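Local coordinates for protein putative isochorismatase (Streptomyces avermitilis, PDB 3KL2) that is probably a hydrolase of the isochorismatase family, related to the cysteine hydrolases, although its reaction and substrate remain unknown, at residues I31-E36 with A59-V64; N35-D40 with G158-C163. One frame throughout, in Å; residues are numbered along the deposited sequence.

Interaction 1 of 2, residues I31-E36 with A59-V64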
# COMPACT_ATOMS: atom_id res chain seq x y z
N ILE A 31 2.35 16.67 11.60
CA ILE A 31 2.37 15.35 12.19
C ILE A 31 2.49 15.51 13.68
O ILE A 31 3.51 16.02 14.17
CB ILE A 31 3.53 14.49 11.69
CG1 ILE A 31 3.46 14.32 10.18
CG2 ILE A 31 3.51 13.11 12.39
CD1 ILE A 31 4.61 13.48 9.57
N GLU A 32 1.47 15.04 14.38
CA GLU A 32 1.49 14.91 15.83
C GLU A 32 1.76 16.19 16.64
O GLU A 32 2.43 16.14 17.69
CB GLU A 32 2.46 13.80 16.21
CG GLU A 32 1.79 12.43 16.00
CD GLU A 32 2.74 11.36 15.57
OE1 GLU A 32 2.28 10.51 14.78
OE2 GLU A 32 3.93 11.41 15.99
N TYR A 33 1.20 17.31 16.21
CA TYR A 33 1.27 18.47 17.06
C TYR A 33 0.25 18.36 18.18
O TYR A 33 -0.66 19.17 18.26
CB TYR A 33 1.04 19.72 16.26
CG TYR A 33 2.18 20.14 15.37
CD1 TYR A 33 3.07 21.13 15.75
CD2 TYR A 33 2.35 19.56 14.13
CE1 TYR A 33 4.10 21.55 14.89
CE2 TYR A 33 3.38 19.94 13.29
CZ TYR A 33 4.23 20.95 13.67
OH TYR A 33 5.21 21.30 12.78
N GLN A 34 0.45 17.36 19.05
CA GLN A 34 -0.45 17.05 20.14
C GLN A 34 0.21 17.41 21.46
O GLN A 34 1.43 17.38 21.56
CB GLN A 34 -0.81 15.56 20.15
CG GLN A 34 -1.75 15.14 18.99
CD GLN A 34 -1.61 13.70 18.67
OE1 GLN A 34 -0.72 13.33 17.90
NE2 GLN A 34 -2.41 12.86 19.32
N ASN A 35 -0.61 17.70 22.47
CA ASN A 35 -0.13 18.10 23.77
C ASN A 35 0.95 17.16 24.26
O ASN A 35 1.97 17.62 24.78
CB ASN A 35 -1.27 18.19 24.81
CG ASN A 35 -2.22 19.35 24.55
OD1 ASN A 35 -1.78 20.48 24.33
ND2 ASN A 35 -3.54 19.07 24.53
N GLU A 36 0.77 15.86 24.03
CA GLU A 36 1.70 14.85 24.54
C GLU A 36 3.18 15.18 24.24
O GLU A 36 4.06 14.81 25.03
CB GLU A 36 1.33 13.46 24.03
CG GLU A 36 1.64 12.38 25.04
CD GLU A 36 0.56 12.26 26.09
OE1 GLU A 36 -0.42 11.53 25.80
OE2 GLU A 36 0.69 12.88 27.19
N ALA A 59 6.32 28.07 17.07
CA ALA A 59 6.00 29.37 16.49
C ALA A 59 6.22 29.36 14.98
O ALA A 59 5.49 30.01 14.23
CB ALA A 59 6.83 30.51 17.16
N ASN A 60 7.22 28.63 14.53
CA ASN A 60 7.53 28.64 13.10
C ASN A 60 6.42 27.93 12.30
O ASN A 60 6.07 28.31 11.20
CB ASN A 60 8.88 27.94 12.82
CG ASN A 60 10.08 28.72 13.30
OD1 ASN A 60 10.15 29.94 13.18
ND2 ASN A 60 11.06 27.99 13.82
N THR A 61 5.87 26.88 12.88
CA THR A 61 4.80 26.14 12.23
C THR A 61 3.57 27.04 12.12
O THR A 61 2.94 27.11 11.05
CB THR A 61 4.44 24.85 12.99
OG1 THR A 61 5.62 24.08 13.20
CG2 THR A 61 3.44 24.01 12.19
N VAL A 62 3.29 27.77 13.20
CA VAL A 62 2.14 28.70 13.24
C VAL A 62 2.26 29.69 12.10
O VAL A 62 1.33 29.85 11.34
CB VAL A 62 1.99 29.40 14.59
CG1 VAL A 62 0.88 30.48 14.53
CG2 VAL A 62 1.68 28.37 15.65
N ALA A 63 3.42 30.31 11.95
CA ALA A 63 3.63 31.26 10.88
C ALA A 63 3.48 30.62 9.48
O ALA A 63 3.15 31.31 8.51
CB ALA A 63 4.99 31.91 11.02
N VAL A 64 3.73 29.32 9.36
CA VAL A 64 3.64 28.69 8.05
C VAL A 64 2.18 28.32 7.77
O VAL A 64 1.70 28.39 6.63
CB VAL A 64 4.53 27.43 7.91
CG1 VAL A 64 4.24 26.74 6.58
CG2 VAL A 64 6.02 27.77 8.00
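Tyr-33 meets Thr-61 through a single buried hydroxyl pair that joins the carboxyl end of a central strand to a helix of the isochorismatase-type alpha/beta fold. Strand 26-31 lies within the parallel sheet, and the loop that follows it sends Tyr-33 across to helix 57-71; the backbones stay well apart, their nearest CA atoms, those of Tyr-33 and Thr-61, being 9.7 Å from each other. The tyrosine is the middle residue of an inverse gamma turn, in which Gln-34 N makes a weak bond to Glu-32 O. Its side chain leaves this turn toward the helix, while Thr-61 points back from the opposite direction, and these two residues account for all of the 91 Å² buried here. Tyr-33 OH donates to Thr-61 OG1 over 2.8 Å. The same OG1 hydrogen-bonds Met-57 O one turn earlier in its helix; since a carbonyl can only accept, the threonine hydroxyl passes its own proton on, and one atom is gripped as acceptor and donor at once. With OG1 beside the backbone N and anti to the carbonyl carbon (chi1 -53°), the hydroxyl can serve both partners. The contact is not wholly polar: besides the bond, the phenol carbons CE1 and CZ of Tyr-33 pack against the threonine. Cys-185 of strand 178-187 touches both side chains, and Leu-119 adds to the packing on the tyrosine. The methyl finishes the fit, Thr-61 CG2 resting 3.5 Å from Tyr-33 CZ.

Interaction 2 of 2, residues N35-D40 with G158-C163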
# COMPACT_ATOMS: atom_id res chain seq x y z
N ASN A 35 -0.61 17.70 22.47
CA ASN A 35 -0.13 18.10 23.77
C ASN A 35 0.95 17.16 24.26
O ASN A 35 1.97 17.62 24.78
CB ASN A 35 -1.27 18.19 24.81
CG ASN A 35 -2.22 19.35 24.55
OD1 ASN A 35 -1.78 20.48 24.33
ND2 ASN A 35 -3.54 19.07 24.53
N GLU A 36 0.77 15.86 24.03
CA GLU A 36 1.70 14.85 24.54
C GLU A 36 3.18 15.18 24.24
O GLU A 36 4.06 14.81 25.03
CB GLU A 36 1.33 13.46 24.03
CG GLU A 36 1.64 12.38 25.04
CD GLU A 36 0.56 12.26 26.09
OE1 GLU A 36 -0.42 11.53 25.80
OE2 GLU A 36 0.69 12.88 27.19
N PHE A 37 3.41 15.92 23.15
CA PHE A 37 4.75 16.36 22.74
C PHE A 37 4.98 17.84 23.00
O PHE A 37 6.04 18.24 23.49
CB PHE A 37 4.93 16.17 21.21
CG PHE A 37 5.29 14.78 20.78
CD1 PHE A 37 6.34 14.09 21.37
CD2 PHE A 37 4.67 14.20 19.69
CE1 PHE A 37 6.71 12.78 20.93
CE2 PHE A 37 5.02 12.91 19.23
CZ PHE A 37 6.03 12.21 19.85
N THR A 38 4.01 18.68 22.64
CA THR A 38 4.19 20.13 22.56
C THR A 38 4.15 20.89 23.88
O THR A 38 4.69 21.99 23.97
CB THR A 38 3.06 20.76 21.74
OG1 THR A 38 1.82 20.33 22.32
CG2 THR A 38 3.14 20.34 20.27
N SER A 39 3.51 20.33 24.91
CA SER A 39 3.09 21.14 26.06
C SER A 39 3.52 20.56 27.40
O SER A 39 3.57 19.34 27.57
CB SER A 39 1.56 21.26 26.06
OG SER A 39 1.04 21.48 24.76
N ASP A 40 3.80 21.45 28.36
CA ASP A 40 4.22 21.07 29.71
C ASP A 40 3.25 20.06 30.32
O ASP A 40 2.05 20.30 30.32
CB ASP A 40 4.32 22.31 30.63
CG ASP A 40 5.66 23.09 30.46
OD1 ASP A 40 6.61 22.57 29.84
OD2 ASP A 40 5.77 24.24 30.98
N GLY A 158 6.47 18.59 12.06
CA GLY A 158 6.02 17.97 13.29
C GLY A 158 7.06 17.09 13.95
O GLY A 158 8.26 17.37 13.94
N PHE A 159 6.56 15.99 14.50
CA PHE A 159 7.33 15.13 15.39
C PHE A 159 7.22 13.69 14.91
O PHE A 159 6.23 13.33 14.23
CB PHE A 159 6.70 15.14 16.78
CG PHE A 159 6.65 16.48 17.46
CD1 PHE A 159 7.63 16.83 18.39
CD2 PHE A 159 5.60 17.35 17.25
CE1 PHE A 159 7.57 18.01 19.07
CE2 PHE A 159 5.52 18.52 17.92
CZ PHE A 159 6.52 18.88 18.84
N LEU A 160 8.23 12.85 15.16
CA LEU A 160 9.59 13.22 15.48
C LEU A 160 10.41 13.28 14.22
O LEU A 160 10.30 12.38 13.37
CB LEU A 160 10.22 12.19 16.37
CG LEU A 160 9.61 12.05 17.75
CD1 LEU A 160 9.94 10.66 18.34
CD2 LEU A 160 10.05 13.19 18.63
N THR A 161 11.31 14.28 14.15
CA THR A 161 12.24 14.43 13.05
C THR A 161 12.77 13.13 12.45
O THR A 161 12.70 12.98 11.24
CB THR A 161 13.47 15.16 13.50
OG1 THR A 161 13.09 16.42 14.04
CG2 THR A 161 14.42 15.34 12.32
N ASN A 162 13.33 12.23 13.27
CA ASN A 162 13.92 11.00 12.73
C ASN A 162 13.02 9.79 12.79
O ASN A 162 13.43 8.70 12.40
CB ASN A 162 15.30 10.67 13.36
CG ASN A 162 15.22 10.55 14.87
OD1 ASN A 162 14.53 11.33 15.53
ND2 ASN A 162 15.88 9.55 15.40
N CYS A 163 11.78 9.97 13.25
CA CYS A 163 10.88 8.87 13.36
C CYS A 163 9.72 9.04 12.37
O CYS A 163 9.90 8.83 11.18
CB CYS A 163 10.44 8.72 14.81
SG CYS A 163 9.63 7.13 15.11
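Phe-37 and Phe-159 lie in an offset stack, with ring centroids 4.8 Å apart and planes inclined by 10°. The side chains slide past each other in opposite directions, and each covers the partner's ring with its own CB. Phe-37 CB sits 3.8 Å from the centroid of the Phe-159 ring and only 7° off its normal, a CH-pi contact almost over the centre. One atom further, Phe-37 CG is 3.9 Å from Phe-159 CD1. The ring then divides its contacts. CD2 and CE2 lie under the other phenylalanine's methylene, Phe-37 CD2 being 3.7 Å from Phe-159 CB, which makes the return CH-pi contact over the Phe-37 face. Phe-37 CE1 comes within 4.1 Å of Leu-160 CD2, obliquely to the ring, and CZ at the tip approaches Leu-160 CG; this leucine crosses the phenylalanine at about a right angle. Thr-38 supplies a methyl, CG2, 3.8 Å from Phe-159 CE2. That methyl lies anti to the carbonyl carbon, while OG1 bonds the carbonyl O of Gln-34, the N-cap residue just before helix 35-38. A serine in place of Phe-159 would probably leave Phe-37 CB and the Thr-38 methyl without their aromatic partner and open a gap between helix and strand. The peptide from Phe-159 to Leu-160 is cis, consistent with the cis peptide known near the cysteine in related cysteine hydrolases. The pair fills the space between helix 35-38 and the end of strand 153-159: Phe-106 meets the Phe-37 ring edge-to-face, Val-48 and Met-52 of helix 45-55 pack on Phe-159, and Ala-187 of strand 178-187 touches it as well.

Both interactions are buried in the core, their centres about 8 Å apart, and both start from the chain that leaves strand 26-31 and enters helix 35-38. Interaction 1 joins it to helix 57-71 by a directed hydroxyl bond; interaction 2 joins it to the end of strand 153-159 by apolar ring packing without a cross-contact hydrogen bond. The sheet itself links them, since Ile-31 O probably accepts a hydrogen bond from Phe-159 N, and Glu-32 O packs against both stacked rings. No other subunit touches interaction 1, whereas in interaction 2 the turn from Leu-160 to Cys-163 reaches a second subunit, where Asn-162 bonds Arg-170 and Asp-201 of that neighbour.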